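Local coordinates for putative O-acetylhomoserine (Thiol)-lyase (Campylobacter jejuni, PDB 4OC9), which probably uses pyridoxal 5'-phosphate to make homocysteine from O-acetylhomoserine and sulfide, as a member of the trans-sulfuration enzyme family, at the interface of chains A and B and the interface of chains A and C. Numbering follows the deposited sequence. Chains: chain A/B/C, Putative O-acetylhomoserine (Thiol)-lyase.

Contact 1: the interface of chains A and B. Residues chain A 354, 357-358, 378, 381; chain B 38-39.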
loop_
_atom_site.group_PDB
_atom_site.type_symbol
_atom_site.label_atom_id
_atom_site.label_comp_id
_atom_site.label_asym_id
_atom_site.label_seq_id
_atom_site.Cartn_x
_atom_site.Cartn_y
_atom_site.Cartn_z
ATOM N N ARG A 354 19.588 26.971 18.921
ATOM C CA ARG A 354 19.611 26.943 17.494
ATOM C C ARG A 354 20.865 26.175 17.023
ATOM O O ARG A 354 20.801 25.368 16.095
ATOM C CB ARG A 354 19.659 28.398 17.014
ATOM C CG ARG A 354 19.146 28.733 15.644
ATOM C CD ARG A 354 19.702 30.087 15.208
ATOM N NE ARG A 354 21.071 30.174 14.724
ATOM C CZ ARG A 354 21.460 30.189 13.453
ATOM N NH1 ARG A 354 20.579 30.133 12.470
ATOM N NH2 ARG A 354 22.763 30.283 13.178
ATOM N N CYS A 357 20.115 22.452 17.406
ATOM C CA CYS A 357 19.253 21.955 16.327
ATOM C C CYS A 357 19.979 21.814 14.987
ATOM O O CYS A 357 19.676 20.906 14.223
ATOM C CB CYS A 357 18.059 22.871 16.099
ATOM S SG CYS A 357 16.897 22.911 17.480
ATOM N N ASP A 358 20.933 22.701 14.720
ATOM C CA ASP A 358 21.688 22.675 13.477
ATOM C C ASP A 358 22.893 21.693 13.478
ATOM O O ASP A 358 23.421 21.370 12.413
ATOM C CB ASP A 358 22.138 24.106 13.116
ATOM C CG ASP A 358 20.953 25.078 12.798
ATOM O OD1 ASP A 358 19.766 24.674 12.686
ATOM O OD2 ASP A 358 21.208 26.299 12.660
ATOM N N HIS A 378 12.605 23.184 18.003
ATOM C CA HIS A 378 12.577 24.393 18.849
ATOM C C HIS A 378 11.136 24.959 18.800
ATOM O O HIS A 378 10.829 25.764 17.924
ATOM C CB HIS A 378 13.530 25.435 18.275
ATOM C CG HIS A 378 13.589 26.690 19.073
ATOM N ND1 HIS A 378 12.626 27.677 18.981
ATOM C CD2 HIS A 378 14.519 27.140 19.949
ATOM C CE1 HIS A 378 12.946 28.667 19.794
ATOM N NE2 HIS A 378 14.087 28.366 20.393
ATOM N N SER A 381 9.415 28.926 17.831
ATOM C CA SER A 381 9.355 29.326 16.408
ATOM C C SER A 381 8.789 28.243 15.476
ATOM O O SER A 381 8.873 28.341 14.235
ATOM C CB SER A 381 10.789 29.608 15.931
ATOM O OG SER A 381 11.588 28.418 15.926
ATOM N N LEU B 38 17.289 25.158 11.281
ATOM C CA LEU B 38 16.203 25.806 12.039
ATOM C C LEU B 38 15.506 26.975 11.337
ATOM O O LEU B 38 14.291 27.140 11.459
ATOM C CB LEU B 38 16.647 26.205 13.441
ATOM C CG LEU B 38 15.444 26.512 14.382
ATOM C CD1 LEU B 38 14.995 25.101 14.692
ATOM C CD2 LEU B 38 15.708 27.216 15.708
ATOM N N ASP B 39 16.244 27.785 10.594
ATOM C CA ASP B 39 15.626 28.919 9.885
ATOM C C ASP B 39 14.582 28.433 8.917
ATOM O O ASP B 39 13.456 28.950 8.883
ATOM C CB ASP B 39 16.667 29.739 9.100
ATOM C CG ASP B 39 17.653 30.482 10.000
ATOM O OD1 ASP B 39 17.409 30.600 11.218
ATOM O OD2 ASP B 39 18.655 30.978 9.450
HETATM O O HOH W 1 19.092 28.097 11.199
#
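B:Leu38 pushes its forked tip between A:Arg354, A:Cys357 and A:His378, an example of a helix start docked by one apolar side chain flanked by polar contacts. Both methyls of the leucine rest on CB of A:His378, which it meets roughly perpendicularly. CD2 of B:Leu38 also packs 3.8 Å from the aliphatic CG of A:Arg354, and CD1 of B:Leu38 lies 4.0 Å from the thiol SG of A:Cys357. The leucine reaches these partners with CG anti to its backbone N (chi1 -164°).

The hydrogen bonding is directed at the first turn of helix 38-45. The amide N of B:Leu38 gives a nearly straight bond of 2.9 Å to the carboxylate OD1 of A:Asp358, which receives it on the syn side, 19° out of the carboxylate plane. OD2 of A:Asp358 is 3.1 Å from a water that lies 2.9 Å from the amide N of B:Asp39. The acid thus serves one amide directly and the next through water, and would suit the positive end of the helix dipole.

The charged part is looser. NH1 of A:Arg354 forms a salt bridge with OD1 of B:Asp39 at 3.4 Å, weak as a hydrogen bond. OD2 of A:Asp358 lies above one guanidinium face, toward its rim, in a loose salt bridge with NH1 inside chain A. Together these groups probably help hold helix 38-45 against helix 350-359 and the loop at A:His378 in the assembly.

Contact 2: the interface of chains A and C. Residues chain A 211-213, 281, 372-373; chain C 24, 280, 284, 287.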
loop_
_atom_site.group_PDB
_atom_site.type_symbol
_atom_site.label_atom_id
_atom_site.label_comp_id
_atom_site.label_asym_id
_atom_site.label_seq_id
_atom_site.Cartn_x
_atom_site.Cartn_y
_atom_site.Cartn_z
ATOM N N GLN A 211 6.668 4.866 13.711
ATOM C CA GLN A 211 7.651 4.983 12.654
ATOM C C GLN A 211 7.503 6.122 11.685
ATOM O O GLN A 211 8.126 6.123 10.621
ATOM C CB GLN A 211 7.687 3.644 11.911
ATOM C CG GLN A 211 8.238 2.543 12.809
ATOM C CD GLN A 211 8.345 1.186 12.136
ATOM O OE1 GLN A 211 7.353 0.503 11.887
ATOM N NE2 GLN A 211 9.560 0.747 11.947
ATOM N N GLY A 212 6.657 7.083 12.029
ATOM C CA GLY A 212 6.415 8.242 11.183
ATOM C C GLY A 212 5.887 7.930 9.794
ATOM O O GLY A 212 6.133 8.685 8.860
ATOM N N THR A 213 5.102 6.864 9.680
ATOM C CA THR A 213 4.565 6.460 8.400
ATOM C C THR A 213 3.063 6.467 8.185
ATOM O O THR A 213 2.613 6.377 7.065
ATOM C CB THR A 213 5.026 5.032 8.103
ATOM O OG1 THR A 213 4.594 4.169 9.162
ATOM C CG2 THR A 213 6.516 4.993 8.015
ATOM N N LEU A 281 -1.497 -0.325 8.676
ATOM C CA LEU A 281 -0.160 -0.021 9.225
ATOM C C LEU A 281 -0.249 0.251 10.717
ATOM O O LEU A 281 0.556 -0.212 11.478
ATOM C CB LEU A 281 0.449 1.167 8.501
ATOM C CG LEU A 281 0.893 0.879 7.078
ATOM C CD1 LEU A 281 1.291 2.137 6.324
ATOM C CD2 LEU A 281 2.066 -0.091 7.111
ATOM N N SER A 372 10.436 6.094 15.365
ATOM C CA SER A 372 11.485 5.204 15.811
ATOM C C SER A 372 12.854 5.927 15.727
ATOM O O SER A 372 13.824 5.536 16.385
ATOM C CB SER A 372 11.461 3.958 14.983
ATOM O OG SER A 372 11.513 4.325 13.628
ATOM N N LYS A 373 12.931 6.939 14.872
ATOM C CA LYS A 373 14.135 7.751 14.742
ATOM C C LYS A 373 13.943 8.945 15.674
ATOM O O LYS A 373 12.867 9.549 15.707
ATOM C CB LYS A 373 14.410 8.283 13.320
ATOM C CG LYS A 373 14.887 7.271 12.279
ATOM C CD LYS A 373 13.857 6.258 11.846
ATOM C CE LYS A 373 12.773 6.883 10.991
ATOM N NZ LYS A 373 11.732 5.873 10.641
ATOM N N SER C 24 10.955 8.956 6.345
ATOM C CA SER C 24 10.732 7.569 6.012
ATOM C C SER C 24 11.176 7.370 4.582
ATOM O O SER C 24 11.086 8.279 3.769
ATOM C CB SER C 24 9.269 7.206 6.119
ATOM O OG SER C 24 9.099 5.869 5.672
ATOM N N TRP C 280 9.830 -2.288 1.552
ATOM C CA TRP C 280 9.570 -1.197 2.486
ATOM C C TRP C 280 9.106 -1.736 3.837
ATOM O O TRP C 280 9.565 -1.258 4.893
ATOM C CB TRP C 280 8.563 -0.200 1.912
ATOM C CG TRP C 280 8.333 0.944 2.771
ATOM C CD1 TRP C 280 9.081 2.064 2.842
ATOM C CD2 TRP C 280 7.204 1.150 3.645
ATOM N NE1 TRP C 280 8.513 2.949 3.750
ATOM C CE2 TRP C 280 7.380 2.388 4.266
ATOM C CE3 TRP C 280 6.111 0.366 4.015
ATOM C CZ2 TRP C 280 6.479 2.893 5.213
ATOM C CZ3 TRP C 280 5.209 0.866 4.958
ATOM C CH2 TRP C 280 5.398 2.119 5.541
ATOM N N GLN C 284 10.847 -1.510 7.604
ATOM C CA GLN C 284 10.181 -1.077 8.854
ATOM C C GLN C 284 10.409 -2.112 9.945
ATOM O O GLN C 284 10.676 -1.770 11.084
ATOM C CB GLN C 284 8.681 -0.859 8.666
ATOM C CG GLN C 284 8.339 0.035 7.480
ATOM C CD GLN C 284 9.056 1.383 7.505
ATOM O OE1 GLN C 284 9.759 1.682 6.561
ATOM N NE2 GLN C 284 8.930 2.143 8.559
ATOM N N GLU C 287 13.892 -1.980 11.461
ATOM C CA GLU C 287 14.043 -0.916 12.462
ATOM C C GLU C 287 13.732 -1.358 13.895
ATOM O O GLU C 287 14.365 -0.901 14.831
ATOM C CB GLU C 287 13.125 0.300 12.152
ATOM C CG GLU C 287 13.440 1.151 10.926
ATOM C CD GLU C 287 12.639 2.466 10.912
ATOM O OE1 GLU C 287 11.697 2.594 11.725
ATOM O OE2 GLU C 287 12.948 3.381 10.098
HETATM O O HOH W 2 10.145 5.039 8.433
#
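A:Gln211, A:Ser372 and A:Lys373 converge on the carboxylate of C:Glu287, illustrating how one acid can gather several donors from a facing chain. This is the tight part. OE1 of C:Glu287 accepts from A:Ser372 OG at 2.6 Å and from the amide NE2 of A:Gln211 at 2.8 Å, the two donors arriving from opposite faces of the carboxylate plane. OE2 of C:Glu287 presents its syn lone pair to the ammonium NZ of A:Lys373, 2.8 Å away, in a salt bridge. The extended A:Gln211 runs antiparallel to C:Glu287, and its NE2 also bonds the backbone O of C:Gln284 at 2.9 Å, which fixes the rotation of the amide.

The other side is looser and partly bridged by water. One water links A:Lys373 NZ and A:Gln211 O to C:Ser24 OG and C:Gln284 NE2. Beyond it, A:Thr213 meets the indole edge tip to tip: its CB lies in the ring plane, while the methyl CG2 sits a little above it, 3.5 Å from CZ2 of C:Trp280. Farther along this rim, A:Leu281 CD2 lies in plane, 3.9 Å from C:Trp280 CZ3. Over one indole face sits the side-chain oxygen OE1 of C:Gln284, 3.3 Å above the plane of C:Trp280.

Contact 3: the interface of chains A and C. Residues chain A 362, 364, 371-373, 409; chain C 11-12, 17, 23, 287.
A:Lys373 and C:His12 lie alongside one another, their chains running opposite ways, and with C:Ile23 they bury much of the surface here, a case of a long, bent side chain laid along its partners. The lysine is bent at chi2 and chi3, which lays its methylenes along the partner: CG of A:Lys373 is 4.0 Å from CE1 of C:His12, and CE is 3.8 Å from CG2 of C:Ile23. NZ of A:Lys373, which also pairs with C:Glu287, meets OD1 of A:Asp371 in a salt bridge of 3.1 Å that is weak as a hydrogen bond, so it lies between acids of both chains.

The imidazole of C:His12 is held by edge and face. NE2 of C:His12 donates to OE2 of A:Glu409 at 2.7 Å in an almost straight bond (172° at H) that uses the anti lone pair; carboxylate and ring are nearly coplanar, 19° apart. Over the centre of one ring face stands CD2 of A:Leu362, 3.8 Å from the C:His12 centroid. These two contacts should limit the turn and tilt of the ring.

C:Ile23 turns its CG2 methyl, anti to the backbone N, toward CD1 of A:Leu364 at 3.7 Å. The N-terminal loop residues of chain C thus lie against short strand 364-365 and the loops carrying residues 371-373 and 409 of chain A.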
loop_
_atom_site.group_PDB
_atom_site.type_symbol
_atom_site.label_atom_id
_atom_site.label_comp_id
_atom_site.label_asym_id
_atom_site.label_seq_id
_atom_site.Cartn_x
_atom_site.Cartn_y
_atom_site.Cartn_z
ATOM N N LEU A 362 21.897 12.421 14.604
ATOM C CA LEU A 362 20.941 11.326 14.793
ATOM C C LEU A 362 19.568 11.901 15.104
ATOM O O LEU A 362 18.558 11.390 14.637
ATOM C CB LEU A 362 21.355 10.344 15.859
ATOM C CG LEU A 362 22.598 9.550 15.548
ATOM C CD1 LEU A 362 22.879 8.630 16.711
ATOM C CD2 LEU A 362 22.415 8.767 14.268
ATOM N N LEU A 364 16.902 14.040 14.279
ATOM C CA LEU A 364 16.535 14.690 13.043
ATOM C C LEU A 364 15.651 15.905 13.307
ATOM O O LEU A 364 14.610 15.818 13.984
ATOM C CB LEU A 364 15.771 13.717 12.171
ATOM C CG LEU A 364 16.534 12.426 11.891
ATOM C CD1 LEU A 364 15.651 11.499 11.068
ATOM C CD2 LEU A 364 17.822 12.692 11.146
ATOM N N ASP A 371 8.425 8.796 16.579
ATOM C CA ASP A 371 8.998 8.065 15.451
ATOM C C ASP A 371 10.112 7.168 16.050
ATOM O O ASP A 371 10.647 7.431 17.152
ATOM C CB ASP A 371 9.551 9.073 14.414
ATOM C CG ASP A 371 10.067 8.422 13.085
ATOM O OD1 ASP A 371 10.299 7.204 13.023
ATOM O OD2 ASP A 371 10.272 9.174 12.104
ATOM N N SER A 372 10.436 6.094 15.365
ATOM C CA SER A 372 11.485 5.204 15.811
ATOM C C SER A 372 12.854 5.927 15.727
ATOM O O SER A 372 13.824 5.536 16.385
ATOM C CB SER A 372 11.461 3.958 14.983
ATOM O OG SER A 372 11.513 4.325 13.628
ATOM N N LYS A 373 12.931 6.939 14.872
ATOM C CA LYS A 373 14.135 7.751 14.742
ATOM C C LYS A 373 13.943 8.945 15.674
ATOM O O LYS A 373 12.867 9.549 15.707
ATOM C CB LYS A 373 14.410 8.283 13.320
ATOM C CG LYS A 373 14.887 7.271 12.279
ATOM C CD LYS A 373 13.857 6.258 11.846
ATOM C CE LYS A 373 12.773 6.883 10.991
ATOM N NZ LYS A 373 11.732 5.873 10.641
ATOM N N GLU A 409 17.029 4.257 18.894
ATOM C CA GLU A 409 18.476 4.056 18.653
ATOM C C GLU A 409 19.212 3.684 19.942
ATOM O O GLU A 409 18.641 3.706 21.044
ATOM C CB GLU A 409 19.191 5.296 18.106
ATOM C CG GLU A 409 18.667 5.992 16.842
ATOM C CD GLU A 409 17.500 6.955 17.042
ATOM O OE1 GLU A 409 16.914 7.035 18.135
ATOM O OE2 GLU A 409 17.228 7.696 16.106
ATOM N N LEU C 11 18.286 1.784 11.887
ATOM C CA LEU C 11 17.461 2.997 11.802
ATOM C C LEU C 11 18.001 4.154 10.965
ATOM O O LEU C 11 17.233 5.020 10.496
ATOM C CB LEU C 11 17.283 3.509 13.252
ATOM C CG LEU C 11 16.415 2.633 14.146
ATOM C CD1 LEU C 11 16.635 2.861 15.622
ATOM C CD2 LEU C 11 14.952 2.844 13.769
ATOM N N HIS C 12 19.324 4.210 10.859
ATOM C CA HIS C 12 20.011 5.254 10.117
ATOM C C HIS C 12 21.063 4.660 9.195
ATOM O O HIS C 12 21.781 3.763 9.596
ATOM C CB HIS C 12 20.741 6.177 11.087
ATOM C CG HIS C 12 19.856 6.857 12.060
ATOM N ND1 HIS C 12 19.348 8.119 11.844
ATOM C CD2 HIS C 12 19.433 6.485 13.289
ATOM C CE1 HIS C 12 18.623 8.488 12.883
ATOM N NE2 HIS C 12 18.656 7.515 13.772
ATOM N N PHE C 17 17.914 11.076 1.903
ATOM C CA PHE C 17 16.802 12.002 1.935
ATOM C C PHE C 17 16.865 12.572 0.511
ATOM O O PHE C 17 17.846 13.201 0.118
ATOM C CB PHE C 17 16.857 13.161 2.930
ATOM C CG PHE C 17 17.013 12.736 4.349
ATOM C CD1 PHE C 17 15.969 12.150 5.016
ATOM C CD2 PHE C 17 18.183 12.988 5.040
ATOM C CE1 PHE C 17 16.112 11.744 6.331
ATOM C CE2 PHE C 17 18.336 12.587 6.355
ATOM C CZ PHE C 17 17.300 11.956 7.002
ATOM N N ILE C 23 11.479 11.630 6.084
ATOM C CA ILE C 23 12.247 10.871 7.057
ATOM C C ILE C 23 12.142 9.381 6.750
ATOM O O ILE C 23 13.116 8.631 6.922
ATOM C CB ILE C 23 11.810 11.192 8.489
ATOM C CG1 ILE C 23 12.154 12.650 8.766
ATOM C CG2 ILE C 23 12.557 10.316 9.484
ATOM C CD1 ILE C 23 11.668 13.145 10.083
ATOM N N GLU C 287 13.892 -1.980 11.461
ATOM C CA GLU C 287 14.043 -0.916 12.462
ATOM C C GLU C 287 13.732 -1.358 13.895
ATOM O O GLU C 287 14.365 -0.901 14.831
ATOM C CB GLU C 287 13.125 0.300 12.152
ATOM C CG GLU C 287 13.440 1.151 10.926
ATOM C CD GLU C 287 12.639 2.466 10.912
ATOM O OE1 GLU C 287 11.697 2.594 11.725
ATOM O OE2 GLU C 287 12.948 3.381 10.098
#

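Contacts 2 and 3 are adjoining parts of the A–C interface, their C-alpha centres about 8 Å apart, and they share A:Ser372, A:Lys373 and C:Glu287. Contact 1 belongs to the A–B interface, with its centre about 24 Å from that of contact 2 and 19 Å from that of contact 3. Chain A thus meets two neighbours through separate surfaces, yet segments close in sequence serve both: helix 350-359 in contact 1 is followed by strand 364-365 in contact 3. Each interface is two-fold symmetric, so the contacts recur with chains exchanged, consistent with the four-subunit deposited assembly.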